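Local coordinates for protein periplasmic beta-glucosidase (PDB 6R5T) that probably hydrolyses terminal, non-reducing beta-D-glucosyl residues, releasing beta-D-glucose, as a periplasmic glycoside hydrolase of family 3, at residues F123-R137 and A173-G187. The protein carries 1 engineered substitution. Sequence-based numbering, arbitrary orientation.
Sequences FSPMVDITRDARWGR and AAVKHFALYGAAEGG. With BGC (beta-D-glucopyranose), chain C.
Asp-128 and His-177 show how one carboxylate can fix both the backbone and the ring of a histidine. OD2 of Asp-128 offers its syn lone pair to ND1 of His-177 at 2.8 Å, with the ring nearly coplanar with the carboxylate, while OD1 takes the backbone N of His-177 at 2.9 Å and also the hydroxyl of Tyr-208. Thus held, and sandwiched between CG of Lys-176 on one face and CE2 of Tyr-181 on the other, the imidazole directs NE2 to O1 of the bound glucose, 2.7 Å away. Lys-176 reaches the same oxygen differently: its CG sits between backbone N and carbonyl carbon (chi1 70°), and the extended chain beyond brings NZ to Phe-123 O at 2.8 Å as well as to O1 and O2 of the sugar. Phe-123, Lys-176 and His-177 line the sugar pocket at the C-terminal ends of neighbouring parallel strands, 121-122 and 172-178, of the family 3 TIM-barrel-like domain, with Asp-128 behind them in the second shell. The bend of Arg-137 at chi3 (75°) turns its guanidinium to the sugar: NH1 donates to glucose O6 and, tilted from the guanidinium plane, to Tyr-181 OH, each at 3.0 Å, while NH2 bonds to O1 and O5 as well as to Glu-140. Trp-135 drives its CZ2 edge over the centre of the Tyr-181 ring, a T-shaped pair with planes at 88°, while CA of Gly-182 makes a CH-pi contact, 3.5 Å from the centroid of the six-membered ring of Trp-135.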
ATOM      1  N   PHE A 123      19.408   9.862 -19.732  1.00 15.20           N
ATOM      2  CA  PHE A 123      18.528   9.916 -18.542  1.00 13.63           C
ATOM      3  C   PHE A 123      18.515   8.512 -17.931  1.00 14.15           C
ATOM      4  O   PHE A 123      17.578   7.744 -18.164  1.00 15.67           O
ATOM      5  CB  PHE A 123      17.156  10.380 -18.979  1.00 16.21           C
ATOM      6  CG  PHE A 123      17.126  11.730 -19.657  1.00 18.01           C
ATOM      7  CD1 PHE A 123      17.804  12.816 -19.144  1.00 17.82           C
ATOM      8  CD2 PHE A 123      16.380  11.897 -20.795  1.00 18.13           C
ATOM      9  CE1 PHE A 123      17.734  14.038 -19.804  1.00 17.02           C
ATOM     10  CE2 PHE A 123      16.321  13.108 -21.449  1.00 18.31           C
ATOM     11  CZ  PHE A 123      16.986  14.170 -20.928  1.00 16.34           C
ATOM     12  N   SER A 124      19.556   8.196 -17.218  1.00 15.03           N
ATOM     13  CA  SER A 124      19.870   6.845 -16.681  0.65 14.68           C
ATOM     14  C   SER A 124      21.038   7.035 -15.726  1.00 15.10           C
ATOM     15  O   SER A 124      21.810   7.962 -15.928  1.00 15.33           O
ATOM     16  CB  SER A 124      20.211   5.914 -17.830  0.65 15.74           C
ATOM     17  OG  SER A 124      20.477   4.553 -17.449  0.65 16.99           O
ATOM     18  N   PRO A 125      21.231   6.207 -14.688  1.00 13.97           N
ATOM     19  CA  PRO A 125      20.379   5.051 -14.367  1.00 13.63           C
ATOM     20  C   PRO A 125      19.096   5.456 -13.614  1.00 13.67           C
ATOM     21  O   PRO A 125      19.047   6.447 -12.921  1.00 14.13           O
ATOM     22  CB  PRO A 125      21.279   4.256 -13.441  1.00 14.71           C
ATOM     23  CG  PRO A 125      22.096   5.285 -12.725  1.00 14.35           C
ATOM     24  CD  PRO A 125      22.374   6.317 -13.792  1.00 14.62           C
ATOM     25  N   MET A 126      18.076   4.627 -13.767  1.00 14.46           N
ATOM     26  CA  MET A 126      16.893   4.654 -12.896  1.00 13.55           C
ATOM     27  C   MET A 126      17.186   3.816 -11.669  1.00 13.50           C
ATOM     28  O   MET A 126      17.495   2.647 -11.823  1.00 16.97           O
ATOM     29  CB  MET A 126      15.690   4.111 -13.682  1.00 13.71           C
ATOM     30  CG  MET A 126      14.352   4.237 -12.957  1.00 14.96           C
ATOM     31  SD  MET A 126      14.112   2.924 -11.772  1.00 16.27           S
ATOM     32  CE  MET A 126      12.306   2.904 -11.663  1.00 18.51           C
ATOM     33  N   VAL A 127      17.138   4.419 -10.495  1.00 13.13           N
ATOM     34  CA  VAL A 127      17.558   3.773  -9.229  1.00 13.10           C
ATOM     35  C   VAL A 127      16.481   3.866  -8.164  1.00 13.10           C
ATOM     36  O   VAL A 127      16.814   3.793  -6.958  1.00 15.26           O
ATOM     37  CB  VAL A 127      18.888   4.380  -8.772  1.00 13.52           C
ATOM     38  CG1 VAL A 127      19.927   4.210  -9.879  1.00 15.51           C
ATOM     39  CG2 VAL A 127      18.813   5.836  -8.356  1.00 13.18           C
ATOM     40  N   ASP A 128      15.227   3.955  -8.582  1.00 13.40           N
ATOM     41  CA  ASP A 128      14.104   3.992  -7.631  1.00 11.78           C
ATOM     42  C   ASP A 128      13.914   2.597  -7.026  1.00 12.06           C
ATOM     43  O   ASP A 128      13.827   1.635  -7.776  1.00 14.64           O
ATOM     44  CB  ASP A 128      12.845   4.460  -8.321  1.00 12.83           C
ATOM     45  CG  ASP A 128      12.988   5.732  -9.132  1.00 15.37           C
ATOM     46  OD1 ASP A 128      13.647   6.637  -8.634  1.00 14.51           O
ATOM     47  OD2 ASP A 128      12.416   5.784 -10.202  1.00 16.17           O
ATOM     48  N   ILE A 129      13.873   2.477  -5.689  1.00 12.89           N
ATOM     49  CA  ILE A 129      13.507   1.219  -5.008  1.00 12.89           C
ATOM     50  C   ILE A 129      12.062   0.896  -5.351  1.00 11.84           C
ATOM     51  O   ILE A 129      11.177   1.772  -5.261  1.00 13.10           O
ATOM     52  CB  ILE A 129      13.701   1.426  -3.493  1.00 15.19           C
ATOM     53  CG1 ILE A 129      15.189   1.607  -3.214  1.00 18.18           C
ATOM     54  CG2 ILE A 129      13.102   0.343  -2.639  1.00 16.35           C
ATOM     55  CD1 ILE A 129      16.017   0.416  -3.529  1.00 16.25           C
ATOM     56  N   THR A 130      11.793  -0.386  -5.611  1.00 12.60           N
ATOM     57  CA  THR A 130      10.425  -0.846  -5.936  1.00 10.93           C
ATOM     58  C   THR A 130      10.003  -2.019  -5.047  1.00 13.19           C
ATOM     59  O   THR A 130      10.617  -3.061  -5.089  1.00 12.61           O
ATOM     60  CB  THR A 130      10.274  -1.226  -7.402  1.00 12.01           C
ATOM     61  OG1 THR A 130      11.232  -2.247  -7.710  1.00 12.09           O
ATOM     62  CG2 THR A 130      10.479   0.005  -8.274  1.00 12.87           C
ATOM     63  N   ARG A 131       8.974  -1.771  -4.243  1.00 12.54           N
ATOM     64  CA  ARG A 131       8.371  -2.805  -3.372  1.00 13.84           C
ATOM     65  C   ARG A 131       6.940  -3.160  -3.823  1.00 14.36           C
ATOM     66  O   ARG A 131       6.312  -4.073  -3.182  1.00 15.71           O
ATOM     67  CB  ARG A 131       8.346  -2.317  -1.933  1.00 12.65           C
ATOM     68  CG  ARG A 131       9.726  -2.167  -1.320  1.00 12.75           C
ATOM     69  CD  ARG A 131       9.642  -1.602   0.084  1.00 14.63           C
ATOM     70  NE  ARG A 131      10.960  -1.676   0.716  1.00 14.60           N
ATOM     71  CZ  ARG A 131      11.268  -1.102   1.860  1.00 17.23           C
ATOM     72  NH1 ARG A 131      10.339  -0.440   2.553  1.00 20.23           N
ATOM     73  NH2 ARG A 131      12.471  -1.265   2.344  1.00 18.89           N
ATOM     74  N   ASP A 132       6.437  -2.536  -4.873  1.00 12.68           N
ATOM     75  CA  ASP A 132       5.044  -2.726  -5.326  1.00 12.85           C
ATOM     76  C   ASP A 132       5.093  -3.195  -6.762  1.00 13.81           C
ATOM     77  O   ASP A 132       5.289  -2.416  -7.668  1.00 15.21           O
ATOM     78  CB  ASP A 132       4.227  -1.456  -5.167  1.00 13.69           C
ATOM     79  CG  ASP A 132       2.732  -1.631  -5.396  1.00 16.17           C
ATOM     80  OD1 ASP A 132       2.330  -2.474  -6.255  1.00 15.57           O
ATOM     81  OD2 ASP A 132       1.979  -0.936  -4.634  1.00 17.03           O
ATOM     82  N   ALA A 133       4.864  -4.499  -6.943  1.00 13.29           N
ATOM     83  CA  ALA A 133       4.967  -5.138  -8.263  1.00 13.60           C
ATOM     84  C   ALA A 133       3.939  -4.593  -9.274  1.00 12.69           C
ATOM     85  O   ALA A 133       4.084  -4.849 -10.460  1.00 13.37           O
ATOM     86  CB  ALA A 133       4.794  -6.647  -8.081  1.00 13.67           C
ATOM     87  N   ARG A 134       2.882  -3.909  -8.841  1.00 11.18           N
ATOM     88  CA  ARG A 134       1.850  -3.411  -9.803  1.00 10.50           C
ATOM     89  C   ARG A 134       2.387  -2.288 -10.684  1.00 11.78           C
ATOM     90  O   ARG A 134       1.878  -2.090 -11.792  1.00 11.55           O
ATOM     91  CB  ARG A 134       0.646  -2.869  -9.034  1.00 10.60           C
ATOM     92  CG  ARG A 134      -0.071  -3.930  -8.216  1.00 10.83           C
ATOM     93  CD  ARG A 134      -1.179  -3.296  -7.401  1.00 10.93           C
ATOM     94  NE  ARG A 134      -0.635  -2.565  -6.276  1.00 11.13           N
ATOM     95  CZ  ARG A 134      -1.380  -2.001  -5.338  1.00 11.58           C
ATOM     96  NH1 ARG A 134      -2.694  -2.020  -5.413  1.00 12.89           N
ATOM     97  NH2 ARG A 134      -0.810  -1.358  -4.351  1.00 12.74           N
ATOM     98  N   TRP A 135       3.377  -1.562 -10.209  1.00 10.87           N
ATOM     99  CA  TRP A 135       3.871  -0.356 -10.925  1.00 11.49           C
ATOM    100  C   TRP A 135       4.534  -0.771 -12.256  1.00 13.29           C
ATOM    101  O   TRP A 135       5.424  -1.620 -12.251  1.00 14.29           O
ATOM    102  CB  TRP A 135       4.830   0.370  -9.996  1.00 10.92           C
ATOM    103  CG  TRP A 135       5.285   1.725 -10.472  1.00 11.71           C
ATOM    104  CD1 TRP A 135       4.492   2.770 -10.821  1.00 13.37           C
ATOM    105  CD2 TRP A 135       6.618   2.257 -10.459  1.00 11.45           C
ATOM    106  NE1 TRP A 135       5.239   3.895 -11.065  1.00 13.92           N
ATOM    107  CE2 TRP A 135       6.544   3.616 -10.820  1.00 12.16           C
ATOM    108  CE3 TRP A 135       7.873   1.724 -10.161  1.00 11.43           C
ATOM    109  CZ2 TRP A 135       7.662   4.453 -10.872  1.00 12.96           C
ATOM    110  CZ3 TRP A 135       8.989   2.533 -10.253  1.00 10.99           C
ATOM    111  CH2 TRP A 135       8.882   3.899 -10.593  1.00 11.39           C
ATOM    112  N   GLY A 136       4.189  -0.106 -13.355  1.00 14.32           N
ATOM    113  CA  GLY A 136       4.706  -0.504 -14.667  1.00 17.84           C
ATOM    114  C   GLY A 136       6.180  -0.215 -14.813  1.00 16.67           C
ATOM    115  O   GLY A 136       6.839  -0.873 -15.603  1.00 19.36           O
ATOM    116  N   ARG A 137       6.734   0.661 -13.988  1.00 13.03           N
ATOM    117  CA  ARG A 137       8.163   1.035 -14.139  1.00 13.23           C
ATOM    118  C   ARG A 137       9.097   0.190 -13.293  1.00 12.96           C
ATOM    119  O   ARG A 137      10.307   0.484 -13.251  1.00 12.76           O
ATOM    120  CB  ARG A 137       8.298   2.523 -13.873  1.00 12.68           C
ATOM    121  CG  ARG A 137       7.392   3.334 -14.779  1.00 13.38           C
ATOM    122  CD  ARG A 137       7.649   4.848 -14.744  1.00 14.46           C
ATOM    123  NE  ARG A 137       8.861   5.108 -15.499  1.00 15.67           N
ATOM    124  CZ  ARG A 137       9.141   6.239 -16.156  1.00 17.96           C
ATOM    125  NH1 ARG A 137       8.302   7.259 -16.105  1.00 16.57           N
ATOM    126  NH2 ARG A 137      10.259   6.289 -16.880  1.00 17.91           N
ATOM    127  N   ALA A 173      25.720  10.825 -16.963  1.00 13.22           N
ATOM    128  CA  ALA A 173      24.577  10.112 -16.344  1.00 13.46           C
ATOM    129  C   ALA A 173      23.690  11.196 -15.703  1.00 13.85           C
ATOM    130  O   ALA A 173      24.191  12.023 -14.926  1.00 15.87           O
ATOM    131  CB  ALA A 173      25.041   9.160 -15.287  1.00 13.98           C
ATOM    132  N   ALA A 174      22.407  11.178 -15.994  1.00 13.42           N
ATOM    133  CA  ALA A 174      21.376  11.940 -15.288  1.00 13.69           C
ATOM    134  C   ALA A 174      20.555  10.899 -14.491  1.00 13.23           C
ATOM    135  O   ALA A 174      19.651  10.322 -15.039  1.00 13.71           O
ATOM    136  CB  ALA A 174      20.525  12.743 -16.249  1.00 15.33           C
ATOM    137  N   VAL A 175      20.952  10.700 -13.247  1.00 12.46           N
ATOM    138  CA  VAL A 175      20.324   9.698 -12.344  1.00 12.28           C
ATOM    139  C   VAL A 175      18.864  10.119 -12.137  1.00 12.69           C
ATOM    140  O   VAL A 175      18.540  11.317 -12.022  1.00 13.31           O
ATOM    141  CB  VAL A 175      21.080   9.509 -11.029  1.00 13.61           C
ATOM    142  CG1 VAL A 175      21.188  10.768 -10.191  1.00 13.05           C
ATOM    143  CG2 VAL A 175      20.468   8.367 -10.234  1.00 13.26           C
ATOM    144  N   LYS A 176      17.981   9.119 -12.075  1.00 12.04           N
ATOM    145  CA  LYS A 176      16.515   9.420 -11.987  1.00 12.64           C
ATOM    146  C   LYS A 176      15.870   8.325 -11.118  1.00 12.96           C
ATOM    147  O   LYS A 176      16.485   7.279 -10.916  1.00 11.89           O
ATOM    148  CB  LYS A 176      15.915   9.491 -13.388  1.00 12.31           C
ATOM    149  CG  LYS A 176      15.815   8.180 -14.150  1.00 13.51           C
ATOM    150  CD  LYS A 176      15.401   8.372 -15.585  1.00 14.37           C
ATOM    151  CE  LYS A 176      15.140   7.107 -16.339  1.00 16.43           C
ATOM    152  NZ  LYS A 176      14.844   7.424 -17.759  1.00 18.44           N
ATOM    153  N   HIS A 177      14.675   8.553 -10.591  1.00 12.20           N
ATOM    154  CA  HIS A 177      13.862   9.759 -10.644  1.00 12.01           C
ATOM    155  C   HIS A 177      13.864  10.350  -9.230  1.00 13.01           C
ATOM    156  O   HIS A 177      13.319   9.727  -8.321  1.00 13.52           O
ATOM    157  CB  HIS A 177      12.440   9.442 -11.089  1.00 12.89           C
ATOM    158  CG  HIS A 177      12.326   8.785 -12.416  1.00 12.90           C
ATOM    159  ND1 HIS A 177      12.314   7.408 -12.541  1.00 14.35           N
ATOM    160  CD2 HIS A 177      12.147   9.312 -13.653  1.00 13.32           C
ATOM    161  CE1 HIS A 177      12.138   7.146 -13.839  1.00 13.27           C
ATOM    162  NE2 HIS A 177      12.065   8.251 -14.519  1.00 14.56           N
ATOM    163  N   PHE A 178      14.507  11.493  -9.013  1.00 12.21           N
ATOM    164  CA  PHE A 178      14.752  12.006  -7.644  1.00 12.10           C
ATOM    165  C   PHE A 178      13.476  12.705  -7.214  1.00 11.90           C
ATOM    166  O   PHE A 178      13.174  13.794  -7.744  1.00 12.99           O
ATOM    167  CB  PHE A 178      15.953  12.948  -7.716  1.00 12.80           C
ATOM    168  CG  PHE A 178      16.474  13.373  -6.380  1.00 13.14           C
ATOM    169  CD1 PHE A 178      16.962  12.452  -5.490  1.00 13.82           C
ATOM    170  CD2 PHE A 178      16.543  14.720  -6.047  1.00 13.49           C
ATOM    171  CE1 PHE A 178      17.506  12.851  -4.277  1.00 13.93           C
ATOM    172  CE2 PHE A 178      17.033  15.123  -4.808  1.00 14.64           C
ATOM    173  CZ  PHE A 178      17.528  14.183  -3.918  1.00 14.72           C
ATOM    174  N   ALA A 179      12.672  12.134  -6.280  1.00 11.44           N
ATOM    175  CA  ALA A 179      12.965  10.914  -5.539  1.00 11.35           C
ATOM    176  C   ALA A 179      11.657  10.201  -5.200  1.00 11.17           C
ATOM    177  O   ALA A 179      10.607  10.828  -5.133  1.00 12.28           O
ATOM    178  CB  ALA A 179      13.702  11.243  -4.252  1.00 13.80           C
ATOM    179  N   LEU A 180      11.818   8.906  -4.869  1.00 12.32           N
ATOM    180  CA  LEU A 180      10.802   8.046  -4.219  1.00 11.75           C
ATOM    181  C   LEU A 180       9.714   7.607  -5.202  1.00 12.85           C
ATOM    182  O   LEU A 180       8.675   7.098  -4.756  1.00 13.14           O
ATOM    183  CB  LEU A 180      10.141   8.758  -3.032  1.00 12.36           C
ATOM    184  CG  LEU A 180      11.037   9.488  -2.038  1.00 13.37           C
ATOM    185  CD1 LEU A 180      10.210   9.952  -0.857  1.00 11.89           C
ATOM    186  CD2 LEU A 180      12.222   8.658  -1.607  1.00 13.04           C
ATOM    187  N   TYR A 181       9.938   7.797  -6.493  1.00 13.12           N
ATOM    188  CA  TYR A 181       8.899   7.650  -7.530  1.00 12.70           C
ATOM    189  C   TYR A 181       8.267   6.247  -7.504  1.00 11.34           C
ATOM    190  O   TYR A 181       7.065   6.105  -7.743  1.00 12.90           O
ATOM    191  CB  TYR A 181       9.570   7.984  -8.853  1.00 12.61           C
ATOM    192  CG  TYR A 181       8.719   7.950 -10.089  1.00 12.26           C
ATOM    193  CD1 TYR A 181       7.430   8.427 -10.153  1.00 13.54           C
ATOM    194  CD2 TYR A 181       9.293   7.467 -11.241  1.00 13.18           C
ATOM    195  CE1 TYR A 181       6.698   8.338 -11.342  1.00 14.01           C
ATOM    196  CE2 TYR A 181       8.614   7.434 -12.436  1.00 12.59           C
ATOM    197  CZ  TYR A 181       7.299   7.838 -12.480  1.00 13.95           C
ATOM    198  OH  TYR A 181       6.634   7.758 -13.680  1.00 16.06           O
ATOM    199  N   GLY A 182       9.041   5.249  -7.177  1.00 11.19           N
ATOM    200  CA  GLY A 182       8.570   3.849  -7.183  1.00 11.93           C
ATOM    201  C   GLY A 182       7.711   3.480  -5.992  1.00 13.87           C
ATOM    202  O   GLY A 182       7.243   2.322  -5.920  1.00 13.13           O
ATOM    203  N   ALA A 183       7.524   4.392  -5.010  1.00 12.89           N
ATOM    204  CA  ALA A 183       6.609   4.145  -3.872  1.00 12.83           C
ATOM    205  C   ALA A 183       5.192   4.655  -4.122  1.00 12.90           C
ATOM    206  O   ALA A 183       4.394   4.779  -3.154  1.00 13.92           O
ATOM    207  CB  ALA A 183       7.239   4.703  -2.604  1.00 11.72           C
ATOM    208  N   ALA A 184       4.850   4.945  -5.374  1.00 12.44           N
ATOM    209  CA  ALA A 184       3.514   5.431  -5.730  1.00 14.31           C
ATOM    210  C   ALA A 184       2.425   4.622  -5.029  1.00 14.46           C
ATOM    211  O   ALA A 184       2.381   3.378  -5.158  1.00 13.75           O
ATOM    212  CB  ALA A 184       3.328   5.318  -7.227  1.00 14.91           C
ATOM    213  N   GLU A 185       1.482   5.298  -4.393  1.00 13.60           N
ATOM    214  CA  GLU A 185       0.386   4.615  -3.695  1.00 13.45           C
ATOM    215  C   GLU A 185      -0.428   3.829  -4.722  1.00 13.11           C
ATOM    216  O   GLU A 185      -0.705   4.312  -5.853  1.00 13.10           O
ATOM    217  CB  GLU A 185      -0.431   5.652  -2.930  1.00 16.54           C
ATOM    218  CG  GLU A 185      -1.378   5.134  -1.913  1.00 21.39           C
ATOM    219  CD  GLU A 185      -1.838   6.293  -1.020  1.00 23.86           C
ATOM    220  OE1 GLU A 185      -2.770   6.930  -1.397  1.00 21.65           O
ATOM    221  OE2 GLU A 185      -1.151   6.605  -0.029  1.00 30.89           O
ATOM    222  N   GLY A 186      -0.800   2.617  -4.341  1.00 12.43           N
ATOM    223  CA  GLY A 186      -1.621   1.769  -5.223  1.00 12.50           C
ATOM    224  C   GLY A 186      -0.824   1.188  -6.384  1.00 12.65           C
ATOM    225  O   GLY A 186      -1.399   0.504  -7.243  1.00 12.54           O
ATOM    226  N   GLY A 187       0.465   1.456  -6.464  1.00 12.49           N
ATOM    227  CA  GLY A 187       1.252   1.123  -7.657  1.00 13.52           C
ATOM    228  C   GLY A 187       0.800   1.859  -8.909  1.00 13.22           C
ATOM    229  O   GLY A 187       1.231   1.532 -10.000  1.00 12.63           O
TER
HETATM  230  C2  BGC C   1      12.436   9.909 -19.026  1.00 24.31           C
HETATM  231  C3  BGC C   1      11.796  11.128 -19.721  1.00 26.51           C
HETATM  232  C4  BGC C   1      10.310  10.747 -19.960  1.00 26.68           C
HETATM  233  C5  BGC C   1       9.690  10.503 -18.573  1.00 26.59           C
HETATM  234  C6  BGC C   1       8.245  10.061 -18.643  1.00 26.36           C
HETATM  235  C1  BGC C   1      11.673   9.611 -17.730  1.00 23.39           C
HETATM  236  O1  BGC C   1      12.250   8.437 -17.251  1.00 21.73           O
HETATM  237  O2  BGC C   1      13.810  10.077 -18.699  1.00 23.90           O
HETATM  238  O3  BGC C   1      12.442  11.328 -20.994  1.00 27.70           O
HETATM  239  O4  BGC C   1       9.672  11.865 -20.598  1.00 27.37           O
HETATM  240  O5  BGC C   1      10.295   9.377 -18.011  1.00 23.06           O
HETATM  241  O6  BGC C   1       7.725   9.889 -17.320  1.00 24.20           O
HETATM  242  O   HOH W   1      11.205   4.562  -5.292  1.00 13.08           O
HETATM  243  O   HOH W   2       8.061   0.853  -3.463  1.00 22.15           O
HETATM  244  O   HOH W   3       7.181  -0.424  -6.879  1.00 13.40           O
HETATM  245  O   HOH W   4       2.872   1.224  -3.334  1.00 23.91           O